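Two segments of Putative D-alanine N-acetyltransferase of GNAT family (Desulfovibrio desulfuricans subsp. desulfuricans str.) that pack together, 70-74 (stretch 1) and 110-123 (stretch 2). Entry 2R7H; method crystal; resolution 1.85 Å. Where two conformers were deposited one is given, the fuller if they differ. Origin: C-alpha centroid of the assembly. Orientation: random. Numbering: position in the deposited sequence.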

# COMPACT_ATOMS: atom_id res chain seq x y z
N PHE B 70 -6.33 15.21 6.05
CA PHE B 70 -5.35 16.29 6.09
C PHE B 70 -5.42 17.15 7.33
O PHE B 70 -6.50 17.33 7.89
CB PHE B 70 -5.66 17.25 4.91
CG PHE B 70 -5.55 16.62 3.56
CD1 PHE B 70 -6.63 16.01 2.97
CD2 PHE B 70 -4.34 16.60 2.92
CE1 PHE B 70 -6.52 15.38 1.73
CE2 PHE B 70 -4.22 15.97 1.69
CZ PHE B 70 -5.32 15.36 1.11
N VAL B 71 -4.26 17.66 7.76
CA VAL B 71 -4.17 18.67 8.86
C VAL B 71 -3.28 19.75 8.22
O VAL B 71 -2.12 19.47 7.90
CB VAL B 71 -3.50 18.20 10.18
CG1 VAL B 71 -3.46 19.40 11.16
CG2 VAL B 71 -4.21 16.98 10.81
N PHE B 72 -3.84 20.93 7.95
CA PHE B 72 -3.11 22.04 7.35
C PHE B 72 -2.72 23.05 8.43
O PHE B 72 -3.58 23.46 9.19
CB PHE B 72 -3.99 22.76 6.32
CG PHE B 72 -4.55 21.86 5.24
CD1 PHE B 72 -3.74 21.40 4.23
CD2 PHE B 72 -5.89 21.50 5.23
CE1 PHE B 72 -4.23 20.59 3.23
CE2 PHE B 72 -6.40 20.70 4.23
CZ PHE B 72 -5.57 20.24 3.23
N ALA B 73 -1.44 23.41 8.54
CA ALA B 73 -0.96 24.43 9.49
C ALA B 73 -0.94 25.75 8.70
O ALA B 73 -0.24 25.85 7.67
CB ALA B 73 0.44 24.07 10.00
N THR B 74 -1.75 26.74 9.11
CA THR B 74 -1.78 28.05 8.41
C THR B 74 -1.38 29.24 9.33
O THR B 74 -1.55 29.18 10.54
CB THR B 74 -3.16 28.37 7.80
OG1 THR B 74 -4.14 28.36 8.84
CG2 THR B 74 -3.53 27.37 6.73
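Stretch 2, residues 110-123: GLGRALLAEVVHDV

Packing a helix on one face of a β-strand follows from the alternation of the strand itself, and this pair from a putative D-alanine N-acetyltransferase illustrates the rule economically. In the extended stretch 70-74, V71 and A73 direct their CA-to-CB bonds toward the helix, while F70, F72 and T74 point away. The helix, residues 111-123, begins just after G110 at the N-cap position and runs roughly antiparallel to the strand, with an angle of 147° between their N-to-C directions and a closest axial approach of 8.9 Å. Its early turns therefore meet A73 and its later ones V71.

The strand offers one low point and one bump. A73, with only a methyl group, leaves room for leucine ends: CD1 of L111 comes to 3.4 Å from CB of A73, and CD2 of L115 lies 3.9 Å from the same CB. L115 starts sideways, yet its m,t rotamer brings its end nearer the strand, so that CD2 reaches between the two strand side chains, 3.4 Å from the backbone O of V71 and 3.8 Å from its CG1. The nearest CA pair, CA of V71 and CA of L115 at 6.8 Å, marks the register here.

V71 is the bump, and the next turns of the helix receive it. Its CG1 packs 3.8 Å from CB of E118, whose side chain then leads away from the strand. Its CG2 lies 4.0 Å from CG2 of V119 and 3.8 Å from OD2 of D122, a polar edge to an otherwise largely apolar fit. No direct hydrogen bond joins the two segments, but the O of water 1 donates to OD2 of D122 at 2.7 Å and, weakly, to the backbone O of F70 at 3.4 Å. The fit of side chains, mostly apolar, accounts for most of the direct contacts, and the two stretches together bury 279 Å².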

# COMPACT_ATOMS: atom_id res chain seq x y z
N GLY B 110 9.46 23.63 14.92
CA GLY B 110 8.72 22.65 15.72
C GLY B 110 7.33 22.36 15.11
O GLY B 110 6.54 21.62 15.70
N LEU B 111 7.05 22.90 13.92
CA LEU B 111 5.76 22.72 13.25
C LEU B 111 5.55 21.27 12.79
O LEU B 111 4.43 20.78 12.79
CB LEU B 111 5.67 23.65 12.05
CG LEU B 111 4.36 23.68 11.24
CD1 LEU B 111 3.15 24.10 12.07
CD2 LEU B 111 4.52 24.56 10.02
N GLY B 112 6.63 20.60 12.39
CA GLY B 112 6.55 19.21 11.97
C GLY B 112 6.01 18.37 13.11
O GLY B 112 5.07 17.59 12.89
N ARG B 113 6.60 18.52 14.30
CA ARG B 113 6.15 17.78 15.51
C ARG B 113 4.72 18.15 15.91
O ARG B 113 3.99 17.28 16.36
CB ARG B 113 7.19 17.75 16.70
CG ARG B 113 8.13 18.97 16.92
CD ARG B 113 9.16 18.81 18.07
NE ARG B 113 8.74 19.27 19.39
CZ ARG B 113 9.09 20.46 19.89
N ALA B 114 4.33 19.41 15.71
CA ALA B 114 2.98 19.91 15.98
C ALA B 114 1.97 19.27 15.03
O ALA B 114 0.88 18.89 15.44
CB ALA B 114 2.92 21.43 15.83
N LEU B 115 2.32 19.19 13.74
CA LEU B 115 1.45 18.54 12.76
C LEU B 115 1.28 17.06 13.06
O LEU B 115 0.17 16.56 13.00
CB LEU B 115 1.97 18.77 11.33
CG LEU B 115 1.66 20.13 10.73
CD1 LEU B 115 2.61 20.44 9.52
CD2 LEU B 115 0.19 20.22 10.35
N LEU B 116 2.36 16.36 13.40
CA LEU B 116 2.25 14.95 13.77
C LEU B 116 1.35 14.78 15.02
O LEU B 116 0.57 13.83 15.10
CB LEU B 116 3.62 14.35 14.06
CG LEU B 116 3.68 12.90 14.56
CD1 LEU B 116 3.15 11.84 13.58
CD2 LEU B 116 5.09 12.59 14.97
N ALA B 117 1.52 15.65 16.03
CA ALA B 117 0.68 15.59 17.24
C ALA B 117 -0.82 15.70 16.86
O ALA B 117 -1.69 15.02 17.43
CB ALA B 117 1.11 16.65 18.25
N GLU B 118 -1.14 16.54 15.90
CA GLU B 118 -2.53 16.67 15.48
C GLU B 118 -3.06 15.40 14.76
O GLU B 118 -4.22 15.00 14.95
CB GLU B 118 -2.71 17.92 14.61
CG GLU B 118 -2.39 19.24 15.31
CD GLU B 118 -3.08 19.43 16.66
OE1 GLU B 118 -4.28 19.18 16.77
OE2 GLU B 118 -2.39 19.85 17.62
N VAL B 119 -2.22 14.81 13.90
CA VAL B 119 -2.60 13.59 13.21
C VAL B 119 -2.87 12.50 14.23
O VAL B 119 -3.84 11.77 14.11
CB VAL B 119 -1.50 13.12 12.22
CG1 VAL B 119 -1.74 11.70 11.80
CG2 VAL B 119 -1.39 14.16 11.02
N VAL B 120 -1.99 12.38 15.22
CA VAL B 120 -2.12 11.37 16.29
C VAL B 120 -3.40 11.58 17.10
O VAL B 120 -4.07 10.63 17.42
CB VAL B 120 -0.90 11.35 17.20
CG1 VAL B 120 -1.13 10.54 18.45
CG2 VAL B 120 0.28 10.83 16.41
N HIS B 121 -3.75 12.84 17.38
CA HIS B 121 -4.98 13.19 18.07
C HIS B 121 -6.17 12.68 17.27
O HIS B 121 -7.07 12.03 17.80
CB HIS B 121 -5.07 14.71 18.20
CG HIS B 121 -6.43 15.23 18.54
ND1 HIS B 121 -7.37 15.51 17.57
CD2 HIS B 121 -6.99 15.56 19.73
CE1 HIS B 121 -8.47 15.97 18.16
NE2 HIS B 121 -8.25 16.02 19.46
N ASP B 122 -6.16 12.97 15.98
CA ASP B 122 -7.26 12.57 15.09
C ASP B 122 -7.43 11.08 14.93
O ASP B 122 -8.54 10.60 14.87
CB ASP B 122 -7.13 13.20 13.72
CG ASP B 122 -7.24 14.68 13.73
OD1 ASP B 122 -7.52 15.29 14.80
OD2 ASP B 122 -7.06 15.25 12.64
N VAL B 123 -6.31 10.36 14.82
CA VAL B 123 -6.27 8.92 14.70
C VAL B 123 -6.76 8.30 16.02
O VAL B 123 -7.51 7.34 16.00
CB VAL B 123 -4.86 8.42 14.30
CG1 VAL B 123 -4.71 6.94 14.53
CG2 VAL B 123 -4.55 8.80 12.85
O HOH W 1 -7.63 14.88 9.99